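Phl p 3 allergen (Phleum pratense, PDB 3FT1) is a secreted grass-pollen allergen recognised by IgE, a small beta protein related to the C-terminal domain of expansins, whose role in pollen is not established. Local coordinates at residues Ala1-Phe6 with Lys22-Gly27; Thr5-Lys10 with Gly90-Pro95; Gly27-Glu32 with Met70-Met75; Val33-His38 with Gly63-Arg68. One frame throughout, in Å; residues are numbered along the deposited sequence.

Interaction 1. Residues Ala1-Phe6 with Lys22-Gly27; sequences AVQVTF and KYTRPG
This is an antiparallel hairpin contact at the surface, joining the start of strand 3-8 to the end of strand 16-24. The short strand axes are 4.8 Å apart at closest approach, their N-to-C directions 178° apart, almost exactly antiparallel. Gln3 and Thr24 form one hydrogen-bonded pair, and Gln3 N reaches Thr24 O at 3.0 Å on an almost straight line. Thr5 and Lys22 form the next such pair, with Lys22 N donating to Thr5 O at 3.0 Å. Between them Val4 and Tyr23 make a non-hydrogen-bonded pair. Gln3, Thr5, Lys22 and Thr24 share one face, where Thr5 OG1 lies 3.4 Å from Lys22 CB. The lysine chain bends at chi2 and chi4 and carries NZ away to Asp20. Beyond the last pair, Val2 uses both methyls: CG1, anti to its backbone N (chi1 174°), meets Tyr23 CE1 obliquely at 3.5 Å, while CG2 rests 3.7 Å from Arg25 CD. Extended from CG to NE, the Arg25 chain carries its guanidinium to a salt bridge with Asp28. Val4, on the tyrosine side, packs inward on Phe69 and Phe79. The strands form a beta hairpin, polar outside and apolar toward the core, within the antiparallel sheet of this expansin C-terminal-type domain.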
loop_
_atom_site.group_PDB
_atom_site.type_symbol
_atom_site.label_atom_id
_atom_site.label_comp_id
_atom_site.label_asym_id
_atom_site.label_seq_id
_atom_site.Cartn_x
_atom_site.Cartn_y
_atom_site.Cartn_z
ATOM N N ALA A 1 15.094 -5.901 -8.510
ATOM C CA ALA A 1 13.644 -5.909 -8.658
ATOM C C ALA A 1 13.016 -5.271 -7.432
ATOM O O ALA A 1 13.696 -5.025 -6.433
ATOM C CB ALA A 1 13.140 -7.335 -8.829
ATOM N N VAL A 2 11.716 -5.010 -7.505
ATOM C CA VAL A 2 10.996 -4.456 -6.368
ATOM C C VAL A 2 10.115 -5.547 -5.764
ATOM O O VAL A 2 9.260 -6.113 -6.445
ATOM C CB VAL A 2 10.137 -3.229 -6.772
ATOM C CG1 VAL A 2 9.286 -2.761 -5.600
ATOM C CG2 VAL A 2 11.030 -2.099 -7.263
ATOM N N GLN A 3 10.366 -5.860 -4.495
ATOM C CA GLN A 3 9.608 -6.871 -3.776
ATOM C C GLN A 3 8.853 -6.170 -2.662
ATOM O O GLN A 3 9.380 -5.261 -2.026
ATOM C CB GLN A 3 10.558 -7.918 -3.183
ATOM C CG GLN A 3 11.362 -8.657 -4.233
ATOM C CD GLN A 3 12.492 -9.507 -3.657
ATOM O OE1 GLN A 3 13.254 -9.059 -2.795
ATOM N NE2 GLN A 3 12.607 -10.741 -4.145
ATOM N N VAL A 4 7.615 -6.570 -2.419
ATOM C CA VAL A 4 6.846 -5.871 -1.402
ATOM C C VAL A 4 5.881 -6.800 -0.690
ATOM O O VAL A 4 5.367 -7.739 -1.289
ATOM C CB VAL A 4 6.080 -4.675 -2.006
ATOM C CG1 VAL A 4 4.988 -5.154 -2.960
ATOM C CG2 VAL A 4 5.484 -3.812 -0.907
ATOM N N THR A 5 5.674 -6.553 0.599
ATOM C CA THR A 5 4.577 -7.185 1.321
ATOM C C THR A 5 3.799 -6.097 2.048
ATOM O O THR A 5 4.362 -5.062 2.421
ATOM C CB THR A 5 5.054 -8.248 2.353
ATOM O OG1 THR A 5 5.882 -7.632 3.345
ATOM C CG2 THR A 5 5.819 -9.387 1.670
ATOM N N PHE A 6 2.497 -6.333 2.220
ATOM C CA PHE A 6 1.611 -5.418 2.918
ATOM C C PHE A 6 0.977 -6.224 4.034
ATOM O O PHE A 6 0.279 -7.192 3.752
ATOM C CB PHE A 6 0.458 -4.973 2.013
ATOM C CG PHE A 6 0.875 -4.214 0.773
ATOM C CD1 PHE A 6 0.755 -2.836 0.719
ATOM C CD2 PHE A 6 1.339 -4.886 -0.346
ATOM C CE1 PHE A 6 1.108 -2.138 -0.417
ATOM C CE2 PHE A 6 1.698 -4.193 -1.494
ATOM C CZ PHE A 6 1.582 -2.821 -1.529
ATOM N N LYS A 22 6.623 -3.642 3.685
ATOM C CA LYS A 22 8.030 -3.987 3.595
ATOM C C LYS A 22 8.433 -3.909 2.134
ATOM O O LYS A 22 8.052 -4.754 1.326
ATOM C CB LYS A 22 8.268 -5.383 4.160
ATOM C CG LYS A 22 8.147 -5.430 5.674
ATOM C CD LYS A 22 9.379 -4.772 6.308
ATOM C CE LYS A 22 9.336 -4.799 7.825
ATOM N NZ LYS A 22 8.346 -3.840 8.380
ATOM N N TYR A 23 9.201 -2.874 1.810
ATOM C CA TYR A 23 9.568 -2.561 0.441
ATOM C C TYR A 23 11.043 -2.845 0.280
ATOM O O TYR A 23 11.861 -2.372 1.066
ATOM C CB TYR A 23 9.287 -1.081 0.170
ATOM C CG TYR A 23 9.756 -0.544 -1.167
ATOM C CD1 TYR A 23 8.888 -0.471 -2.248
ATOM C CD2 TYR A 23 11.059 -0.077 -1.338
ATOM C CE1 TYR A 23 9.302 0.041 -3.470
ATOM C CE2 TYR A 23 11.483 0.434 -2.558
ATOM C CZ TYR A 23 10.596 0.492 -3.616
ATOM O OH TYR A 23 10.987 0.987 -4.835
ATOM N N THR A 24 11.369 -3.631 -0.735
ATOM C CA THR A 24 12.739 -4.042 -0.985
ATOM C C THR A 24 13.124 -3.703 -2.412
ATOM O O THR A 24 12.587 -4.281 -3.357
ATOM C CB THR A 24 12.886 -5.566 -0.830
ATOM O OG1 THR A 24 12.391 -5.974 0.447
ATOM C CG2 THR A 24 14.327 -5.969 -0.962
ATOM N N ARG A 25 14.060 -2.767 -2.561
ATOM C CA ARG A 25 14.659 -2.474 -3.860
ATOM C C ARG A 25 16.126 -2.159 -3.622
ATOM O O ARG A 25 16.445 -1.151 -3.009
ATOM C CB ARG A 25 13.987 -1.282 -4.548
ATOM C CG ARG A 25 14.549 -1.048 -5.950
ATOM C CD ARG A 25 13.913 0.103 -6.717
ATOM N NE ARG A 25 14.317 0.001 -8.119
ATOM C CZ ARG A 25 15.331 0.665 -8.671
ATOM N NH1 ARG A 25 16.039 1.536 -7.964
ATOM N NH2 ARG A 25 15.629 0.465 -9.945
ATOM N N PRO A 26 17.018 -3.024 -4.111
ATOM C CA PRO A 26 18.442 -2.882 -3.796
ATOM C C PRO A 26 18.949 -1.460 -4.004
ATOM O O PRO A 26 18.744 -0.868 -5.066
ATOM C CB PRO A 26 19.113 -3.844 -4.781
ATOM C CG PRO A 26 18.084 -4.871 -5.067
ATOM C CD PRO A 26 16.758 -4.152 -5.024
ATOM N N GLY A 27 19.603 -0.922 -2.980
ATOM C CA GLY A 27 20.218 0.392 -3.052
ATOM C C GLY A 27 19.232 1.542 -3.056
ATOM O O GLY A 27 19.605 2.682 -3.324
#

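Interaction 2. Residues Thr5-Lys10 with Gly90-Pro95; sequences TFTVQK and GKTYKP
Strand 5-8 and residues 90-95 run antiparallel, their end-to-end directions 146° apart, and the short strand 92-93 thereby becomes an edge of the beta sheet in this expansin-type fold. Phe6 and Tyr93 are a hydrogen-bonded pair: Tyr93 N reaches Phe6 O at 2.7 Å with an angle of 170° at the hydrogen, and Phe6 N returns a bond to Tyr93 O. Two more bonds involve residues 90-91, ahead of strand 92-93: Val8 N to Lys91 O at 3.0 Å, nearly along the C=O axis, and Gly90 N to Val8 O at 2.7 Å. Gly90 has a positive phi (90°), where a side chain would press on the preceding carbonyl. The face with Phe6 and Tyr93 is largely apolar. Phe6 CG stands anti to its carbonyl carbon, and the edge of its ring receives Tyr93 O and, at CE2, Pro95 CD at 4.1 Å; Phe6 and Pro95 cross at about a right angle. Val8 CG2 touches Tyr93 CE2 obliquely at 3.8 Å, and the phenol oxygen goes on to accept from Ser88 N. On the other face, Thr5 CG2 lies alongside the Lys94 chain, 3.6 Å from CG. Thr7 and Thr92, a non-hydrogen-bonded pair, both hold OG1 anti to their own carbonyl carbon, so the hydroxyls meet tip to tip in a short hydrogen bond, Thr7 OG1 to Thr92 OG1 at 2.6 Å.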
loop_
_atom_site.group_PDB
_atom_site.type_symbol
_atom_site.label_atom_id
_atom_site.label_comp_id
_atom_site.label_asym_id
_atom_site.label_seq_id
_atom_site.Cartn_x
_atom_site.Cartn_y
_atom_site.Cartn_z
ATOM N N THR A 5 5.674 -6.553 0.599
ATOM C CA THR A 5 4.577 -7.185 1.321
ATOM C C THR A 5 3.799 -6.097 2.048
ATOM O O THR A 5 4.362 -5.062 2.421
ATOM C CB THR A 5 5.054 -8.248 2.353
ATOM O OG1 THR A 5 5.882 -7.632 3.345
ATOM C CG2 THR A 5 5.819 -9.387 1.670
ATOM N N PHE A 6 2.497 -6.333 2.220
ATOM C CA PHE A 6 1.611 -5.418 2.918
ATOM C C PHE A 6 0.977 -6.224 4.034
ATOM O O PHE A 6 0.279 -7.192 3.752
ATOM C CB PHE A 6 0.458 -4.973 2.013
ATOM C CG PHE A 6 0.875 -4.214 0.773
ATOM C CD1 PHE A 6 0.755 -2.836 0.719
ATOM C CD2 PHE A 6 1.339 -4.886 -0.346
ATOM C CE1 PHE A 6 1.108 -2.138 -0.417
ATOM C CE2 PHE A 6 1.698 -4.193 -1.494
ATOM C CZ PHE A 6 1.582 -2.821 -1.529
ATOM N N THR A 7 1.200 -5.831 5.281
ATOM C CA THR A 7 0.555 -6.508 6.404
ATOM C C THR A 7 -0.437 -5.569 7.061
ATOM O O THR A 7 -0.078 -4.477 7.494
ATOM C CB THR A 7 1.577 -6.973 7.444
ATOM O OG1 THR A 7 2.563 -7.787 6.799
ATOM C CG2 THR A 7 0.893 -7.775 8.561
ATOM N N VAL A 8 -1.689 -6.003 7.133
ATOM C CA VAL A 8 -2.731 -5.185 7.730
ATOM C C VAL A 8 -2.596 -5.197 9.246
ATOM O O VAL A 8 -2.625 -6.256 9.878
ATOM C CB VAL A 8 -4.126 -5.681 7.336
ATOM C CG1 VAL A 8 -5.192 -4.887 8.085
ATOM C CG2 VAL A 8 -4.322 -5.554 5.833
ATOM N N GLN A 9 -2.443 -4.011 9.823
ATOM C CA GLN A 9 -2.165 -3.879 11.251
ATOM C C GLN A 9 -3.430 -3.641 12.053
ATOM O O GLN A 9 -4.383 -3.036 11.560
ATOM C CB GLN A 9 -1.205 -2.711 11.489
ATOM C CG GLN A 9 0.102 -2.858 10.734
ATOM C CD GLN A 9 0.898 -4.043 11.223
ATOM O OE1 GLN A 9 0.969 -5.081 10.560
ATOM N NE2 GLN A 9 1.475 -3.910 12.409
ATOM N N LYS A 10 -3.427 -4.105 13.300
ATOM C CA LYS A 10 -4.532 -3.821 14.200
ATOM C C LYS A 10 -4.725 -2.313 14.241
ATOM O O LYS A 10 -3.751 -1.553 14.239
ATOM C CB LYS A 10 -4.263 -4.369 15.608
ATOM C CG LYS A 10 -5.533 -4.442 16.457
ATOM C CD LYS A 10 -5.291 -5.024 17.841
ATOM C CE LYS A 10 -6.614 -5.333 18.530
ATOM N NZ LYS A 10 -7.672 -4.355 18.140
ATOM N N GLY A 90 -3.851 -8.560 10.513
ATOM C CA GLY A 90 -2.747 -9.478 10.729
ATOM C C GLY A 90 -2.344 -10.306 9.525
ATOM O O GLY A 90 -1.372 -11.057 9.582
ATOM N N LYS A 91 -3.086 -10.182 8.431
ATOM C CA LYS A 91 -2.770 -10.939 7.234
ATOM C C LYS A 91 -1.821 -10.160 6.351
ATOM O O LYS A 91 -1.856 -8.931 6.310
ATOM C CB LYS A 91 -4.037 -11.302 6.463
ATOM C CG LYS A 91 -3.778 -12.100 5.196
ATOM C CD LYS A 91 -5.067 -12.710 4.658
ATOM C CE LYS A 91 -4.831 -13.408 3.324
ATOM N NZ LYS A 91 -6.079 -14.028 2.796
ATOM N N THR A 92 -0.965 -10.888 5.648
ATOM C CA THR A 92 -0.029 -10.268 4.736
ATOM C C THR A 92 -0.434 -10.556 3.302
ATOM O O THR A 92 -0.764 -11.688 2.944
ATOM C CB THR A 92 1.404 -10.758 5.000
ATOM O OG1 THR A 92 1.823 -10.275 6.278
ATOM C CG2 THR A 92 2.361 -10.231 3.927
ATOM N N TYR A 93 -0.431 -9.506 2.492
ATOM C CA TYR A 93 -0.716 -9.618 1.072
ATOM C C TYR A 93 0.592 -9.365 0.320
ATOM O O TYR A 93 1.285 -8.376 0.551
ATOM C CB TYR A 93 -1.831 -8.633 0.692
ATOM C CG TYR A 93 -3.085 -8.881 1.516
ATOM C CD1 TYR A 93 -4.100 -9.701 1.044
ATOM C CD2 TYR A 93 -3.230 -8.320 2.779
ATOM C CE1 TYR A 93 -5.239 -9.952 1.810
ATOM C CE2 TYR A 93 -4.363 -8.551 3.548
ATOM C CZ TYR A 93 -5.362 -9.368 3.058
ATOM O OH TYR A 93 -6.472 -9.594 3.835
ATOM N N LYS A 94 0.958 -10.299 -0.544
ATOM C CA LYS A 94 2.290 -10.288 -1.141
ATOM C C LYS A 94 2.162 -10.495 -2.643
ATOM O O LYS A 94 2.064 -11.630 -3.116
ATOM C CB LYS A 94 3.136 -11.401 -0.511
ATOM C CG LYS A 94 4.575 -11.490 -1.003
ATOM C CD LYS A 94 5.273 -12.627 -0.289
ATOM C CE LYS A 94 6.356 -13.229 -1.150
ATOM N NZ LYS A 94 7.593 -12.474 -1.028
ATOM N N PRO A 95 2.141 -9.391 -3.402
ATOM C CA PRO A 95 2.009 -9.518 -4.856
ATOM C C PRO A 95 3.302 -10.036 -5.472
ATOM O O PRO A 95 4.338 -10.073 -4.807
ATOM C CB PRO A 95 1.738 -8.082 -5.316
ATOM C CG PRO A 95 2.312 -7.211 -4.254
ATOM C CD PRO A 95 2.266 -7.990 -2.959
#

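Interaction 3. Residues Gly27-Glu32 with Met70-Met75; sequences GDSLAE and MSKGGM
The Asp28 carboxylate is the polar centre where residues 27-32 meet the turn at 71-74. Its OD1 takes Gly73 N at 2.8 Å on the syn lone pair, and also Ser29 N from above the carboxylate plane. Its OD2 receives the Ser71 hydroxyl, OG to OD2 2.6 Å, again from above the plane. Ser71 OG sits between its own backbone N and carbonyl carbon, at chi1 78°, and in turn accepts from Met75 N at 2.8 Å. The turn is type I, closed by Gly74 N to Ser71 O. Ser29 O takes Lys72 N at 2.8 Å, nearly along its C=O axis, while the bent Lys72 chain lays CD 3.0 Å from Ser29 OG. Farther along lies a classic beta bulge: Ala31 N (2.8 Å) and Glu32 N (3.0 Å) both donate to Met70 O, and Met70 N answers to Glu32 O. Tyr23 packs against Leu30 and Ser71. With three hydrogen bonds around it and the Arg25 salt bridge on OD2, the carboxylate is probably ionised. Its charge would be spread over backbone N-H groups, the serine hydroxyl and the guanidinium, which ties the turn to the loop that leads into strand 30-36.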
loop_
_atom_site.group_PDB
_atom_site.type_symbol
_atom_site.label_atom_id
_atom_site.label_comp_id
_atom_site.label_asym_id
_atom_site.label_seq_id
_atom_site.Cartn_x
_atom_site.Cartn_y
_atom_site.Cartn_z
ATOM N N GLY A 27 19.603 -0.922 -2.980
ATOM C CA GLY A 27 20.218 0.392 -3.052
ATOM C C GLY A 27 19.232 1.542 -3.056
ATOM O O GLY A 27 19.605 2.682 -3.324
ATOM N N ASP A 28 17.970 1.245 -2.760
ATOM C CA ASP A 28 16.907 2.251 -2.848
ATOM C C ASP A 28 15.994 2.084 -1.644
ATOM O O ASP A 28 16.114 1.119 -0.891
ATOM C CB ASP A 28 16.108 2.043 -4.137
ATOM C CG ASP A 28 15.541 3.350 -4.713
ATOM O OD1 ASP A 28 15.494 4.379 -3.997
ATOM O OD2 ASP A 28 15.131 3.330 -5.895
ATOM N N SER A 29 15.080 3.027 -1.456
ATOM C CA SER A 29 14.113 2.917 -0.374
ATOM C C SER A 29 12.831 3.617 -0.778
ATOM O O SER A 29 12.803 4.371 -1.740
ATOM C CB SER A 29 14.660 3.511 0.927
ATOM O OG SER A 29 14.950 4.892 0.776
ATOM N N LEU A 30 11.768 3.349 -0.038
ATOM C CA LEU A 30 10.466 3.906 -0.356
ATOM C C LEU A 30 10.430 5.384 0.018
ATOM O O LEU A 30 10.905 5.770 1.087
ATOM C CB LEU A 30 9.412 3.137 0.430
ATOM C CG LEU A 30 7.953 3.162 0.011
ATOM C CD1 LEU A 30 7.805 2.999 -1.492
ATOM C CD2 LEU A 30 7.221 2.052 0.764
ATOM N N ALA A 31 9.870 6.209 -0.864
ATOM C CA ALA A 31 9.692 7.629 -0.596
ATOM C C ALA A 31 8.216 7.971 -0.400
ATOM O O ALA A 31 7.848 8.650 0.565
ATOM C CB ALA A 31 10.276 8.464 -1.727
ATOM N N GLU A 32 7.374 7.499 -1.319
ATOM C CA GLU A 32 5.945 7.808 -1.294
ATOM C C GLU A 32 5.149 6.535 -1.541
ATOM O O GLU A 32 5.568 5.680 -2.312
ATOM C CB GLU A 32 5.566 8.793 -2.402
ATOM C CG GLU A 32 6.197 10.167 -2.361
ATOM C CD GLU A 32 5.708 11.027 -3.527
ATOM O OE1 GLU A 32 4.501 10.946 -3.858
ATOM O OE2 GLU A 32 6.522 11.760 -4.118
ATOM N N MET A 70 6.713 5.330 -5.094
ATOM C CA MET A 70 7.832 6.085 -5.650
ATOM C C MET A 70 9.008 5.915 -4.710
ATOM O O MET A 70 8.899 6.203 -3.516
ATOM C CB MET A 70 7.475 7.569 -5.773
ATOM C CG MET A 70 6.557 7.878 -6.929
ATOM S SD MET A 70 7.396 7.660 -8.514
ATOM C CE MET A 70 8.721 8.858 -8.365
ATOM N N SER A 71 10.117 5.405 -5.233
ATOM C CA SER A 71 11.322 5.221 -4.424
ATOM C C SER A 71 12.084 6.535 -4.310
ATOM O O SER A 71 11.825 7.478 -5.064
ATOM C CB SER A 71 12.227 4.154 -5.037
ATOM O OG SER A 71 12.950 4.669 -6.144
ATOM N N LYS A 72 13.018 6.606 -3.365
ATOM C CA LYS A 72 13.870 7.783 -3.235
ATOM C C LYS A 72 14.644 8.002 -4.526
ATOM O O LYS A 72 14.890 9.137 -4.930
ATOM C CB LYS A 72 14.852 7.630 -2.066
ATOM C CG LYS A 72 14.411 8.298 -0.777
ATOM C CD LYS A 72 13.521 7.397 0.050
ATOM C CE LYS A 72 13.026 8.115 1.299
ATOM N NZ LYS A 72 14.144 8.674 2.107
ATOM N N GLY A 73 15.026 6.903 -5.167
ATOM C CA GLY A 73 15.759 6.951 -6.420
ATOM C C GLY A 73 14.913 7.284 -7.639
ATOM O O GLY A 73 15.430 7.389 -8.749
ATOM N N GLY A 74 13.609 7.449 -7.434
ATOM C CA GLY A 74 12.707 7.846 -8.497
ATOM C C GLY A 74 12.170 6.693 -9.310
ATOM O O GLY A 74 11.801 6.863 -10.467
ATOM N N MET A 75 12.136 5.505 -8.712
ATOM C CA MET A 75 11.558 4.350 -9.374
ATOM C C MET A 75 10.079 4.230 -9.006
ATOM O O MET A 75 9.720 4.236 -7.827
ATOM C CB MET A 75 12.289 3.067 -8.977
ATOM C CG MET A 75 11.597 1.801 -9.475
ATOM S SD MET A 75 11.692 1.656 -11.275
ATOM C CE MET A 75 10.566 0.298 -11.570
#

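Interaction 4. Residues Val33-His38 with Gly63-Arg68; sequences VELRQH and GPFNFR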
loop_
_atom_site.group_PDB
_atom_site.type_symbol
_atom_site.label_atom_id
_atom_site.label_comp_id
_atom_site.label_asym_id
_atom_site.label_seq_id
_atom_site.Cartn_x
_atom_site.Cartn_y
_atom_site.Cartn_z
ATOM N N VAL A 33 3.992 6.431 -0.899
ATOM C CA VAL A 33 3.026 5.384 -1.203
ATOM C C VAL A 33 1.660 6.048 -1.355
ATOM O O VAL A 33 1.269 6.850 -0.511
ATOM C CB VAL A 33 2.922 4.373 -0.052
ATOM C CG1 VAL A 33 1.836 3.337 -0.344
ATOM C CG2 VAL A 33 4.254 3.705 0.193
ATOM N N GLU A 34 0.936 5.713 -2.421
ATOM C CA GLU A 34 -0.418 6.221 -2.598
ATOM C C GLU A 34 -1.381 5.084 -2.841
ATOM O O GLU A 34 -1.011 4.055 -3.391
ATOM C CB GLU A 34 -0.486 7.184 -3.786
ATOM C CG GLU A 34 0.385 8.393 -3.634
ATOM C CD GLU A 34 0.855 8.914 -4.971
ATOM O OE1 GLU A 34 1.513 8.141 -5.699
ATOM O OE2 GLU A 34 0.570 10.084 -5.285
ATOM N N LEU A 35 -2.626 5.293 -2.430
ATOM C CA LEU A 35 -3.691 4.334 -2.646
ATOM C C LEU A 35 -4.635 4.818 -3.742
ATOM O O LEU A 35 -4.967 5.993 -3.801
ATOM C CB LEU A 35 -4.490 4.164 -1.346
ATOM C CG LEU A 35 -5.875 3.547 -1.535
ATOM C CD1 LEU A 35 -5.716 2.055 -1.733
ATOM C CD2 LEU A 35 -6.765 3.848 -0.351
ATOM N N ARG A 36 -5.058 3.912 -4.612
ATOM C CA ARG A 36 -6.183 4.202 -5.493
ATOM C C ARG A 36 -7.289 3.196 -5.199
ATOM O O ARG A 36 -7.107 1.983 -5.355
ATOM C CB ARG A 36 -5.776 4.152 -6.970
ATOM C CG ARG A 36 -6.879 4.603 -7.927
ATOM C CD ARG A 36 -6.440 4.582 -9.377
ATOM N NE ARG A 36 -6.216 3.228 -9.878
ATOM C CZ ARG A 36 -7.186 2.364 -10.159
ATOM N NH1 ARG A 36 -8.457 2.698 -9.980
ATOM N NH2 ARG A 36 -6.889 1.158 -10.616
ATOM N N GLN A 37 -8.430 3.693 -4.737
ATOM C CA GLN A 37 -9.553 2.811 -4.461
ATOM C C GLN A 37 -10.123 2.271 -5.763
ATOM O O GLN A 37 -9.977 2.879 -6.818
ATOM C CB GLN A 37 -10.639 3.542 -3.669
ATOM C CG GLN A 37 -10.145 4.175 -2.391
ATOM C CD GLN A 37 -11.275 4.792 -1.606
ATOM O OE1 GLN A 37 -12.327 4.181 -1.447
ATOM N NE2 GLN A 37 -11.073 6.012 -1.122
ATOM N N HIS A 38 -10.758 1.109 -5.692
ATOM C CA HIS A 38 -11.409 0.542 -6.855
ATOM C C HIS A 38 -12.495 1.494 -7.349
ATOM O O HIS A 38 -13.291 1.996 -6.558
ATOM C CB HIS A 38 -12.030 -0.814 -6.511
ATOM C CG HIS A 38 -12.739 -1.460 -7.659
ATOM N ND1 HIS A 38 -12.079 -2.189 -8.627
ATOM C CD2 HIS A 38 -14.049 -1.485 -7.997
ATOM C CE1 HIS A 38 -12.953 -2.636 -9.509
ATOM N NE2 HIS A 38 -14.157 -2.224 -9.151
ATOM N N GLY A 63 -12.386 -1.395 -2.218
ATOM C CA GLY A 63 -11.358 -2.216 -2.827
ATOM C C GLY A 63 -11.882 -3.025 -3.993
ATOM O O GLY A 63 -13.049 -2.896 -4.360
ATOM N N PRO A 64 -11.029 -3.884 -4.573
ATOM C CA PRO A 64 -9.651 -4.120 -4.118
ATOM C C PRO A 64 -8.757 -2.894 -4.300
ATOM O O PRO A 64 -9.003 -2.051 -5.159
ATOM C CB PRO A 64 -9.176 -5.276 -5.000
ATOM C CG PRO A 64 -10.096 -5.297 -6.164
ATOM C CD PRO A 64 -11.404 -4.744 -5.707
ATOM N N PHE A 65 -7.712 -2.805 -3.490
ATOM C CA PHE A 65 -6.912 -1.592 -3.426
ATOM C C PHE A 65 -5.653 -1.665 -4.283
ATOM O O PHE A 65 -4.966 -2.675 -4.298
ATOM C CB PHE A 65 -6.554 -1.302 -1.969
ATOM C CG PHE A 65 -7.756 -1.195 -1.068
ATOM C CD1 PHE A 65 -8.636 -0.139 -1.198
ATOM C CD2 PHE A 65 -8.013 -2.162 -0.110
ATOM C CE1 PHE A 65 -9.750 -0.040 -0.381
ATOM C CE2 PHE A 65 -9.130 -2.072 0.712
ATOM C CZ PHE A 65 -9.994 -1.005 0.574
ATOM N N ASN A 66 -5.366 -0.573 -4.986
ATOM C CA ASN A 66 -4.145 -0.427 -5.775
ATOM C C ASN A 66 -3.187 0.521 -5.075
ATOM O O ASN A 66 -3.619 1.450 -4.392
ATOM C CB ASN A 66 -4.497 0.119 -7.161
ATOM C CG ASN A 66 -5.699 -0.575 -7.754
ATOM O OD1 ASN A 66 -5.617 -1.736 -8.156
ATOM N ND2 ASN A 66 -6.834 0.120 -7.783
ATOM N N PHE A 67 -1.890 0.281 -5.226
ATOM C CA PHE A 67 -0.877 1.090 -4.555
ATOM C C PHE A 67 0.194 1.548 -5.538
ATOM O O PHE A 67 0.702 0.752 -6.324
ATOM C CB PHE A 67 -0.234 0.302 -3.407
ATOM C CG PHE A 67 -1.195 -0.020 -2.296
ATOM C CD1 PHE A 67 -1.375 0.866 -1.248
ATOM C CD2 PHE A 67 -1.955 -1.177 -2.333
ATOM C CE1 PHE A 67 -2.289 0.596 -0.235
ATOM C CE2 PHE A 67 -2.868 -1.460 -1.323
ATOM C CZ PHE A 67 -3.031 -0.575 -0.273
ATOM N N ARG A 68 0.511 2.835 -5.496
ATOM C CA ARG A 68 1.599 3.380 -6.308
ATOM C C ARG A 68 2.746 3.733 -5.392
ATOM O O ARG A 68 2.562 4.460 -4.405
ATOM C CB ARG A 68 1.158 4.624 -7.072
ATOM C CG ARG A 68 2.287 5.261 -7.875
ATOM C CD ARG A 68 1.754 6.210 -8.926
ATOM N NE ARG A 68 1.233 7.435 -8.331
ATOM C CZ ARG A 68 0.665 8.415 -9.030
ATOM N NH1 ARG A 68 0.542 8.309 -10.348
ATOM N NH2 ARG A 68 0.224 9.500 -8.412
HETATM O O HOH W 1 3.716 7.145 -4.799
HETATM O O HOH W 2 -9.190 -1.977 -8.072
#
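Arg68 leaves strand 65-68 with CG anti to its backbone N (chi1 177°) and runs alongside Glu34, its partner in a hydrogen-bonded antiparallel pair. CB, CG and CD of Arg68 each pass 3.7-3.8 Å from Glu34 OE1. A bend at chi3 (72°) then turns the guanidinium side-on to the carboxylate: NE donates to Glu34 OE1 at 2.7 Å, and NH2 to Glu34 OE2 at 3.2 Å. Both oxygens lie close to the guanidinium plane yet are met from above the carboxylate plane, the two groups being tilted 32° apart. Water 1 joins Glu34 OE1 to Arg68 O, and Trp43 adds a cation-pi contact to Arg68. On the same face Asn66 ND2 lies over the Arg36 guanidinium, 3.0 Å from NH2 without bonding to it, and donates weakly to Arg36 O; Asn66 OD1 accepts from Glu81 N, while Arg36 NH1 goes to Ser40 O. On the opposite face of the sheet, Leu35 CD1 meets Phe65 CB at 3.5 Å and lies over one face of the Phe67 ring. Water 2 links His38 ND1, Pro64 O and Asn66 ND2. The two-nitrogen grip probably keeps Glu34 ionised and pins its rotation, so the polar face carries a paired charge while leucine and phenylalanine fill the interior side.

In the fold
Interactions 1 and 2 flank strand 3-8, one on each edge, and share Thr5 and Phe6; interactions 3 and 4 both hold strand 30-36 to strand 65-71, interaction 4 nested in the loop that interaction 3 closes. Interactions 1 and 3 are surface contacts on the same side of the chain's centre, about 10 Å apart between centres, and meet through Tyr23 and Arg25. Interactions 2 and 4 are partly buried, and the Phe6 ring meets Phe67 across the interior between them. Interactions 1, 2 and 4 rest on regular backbone pairing, to which interaction 4 adds an outer salt bridge and inner aromatic packing; at interaction 3 a carboxylate-centred turn with a bulge closes the pairing of 30-36 with 65-71.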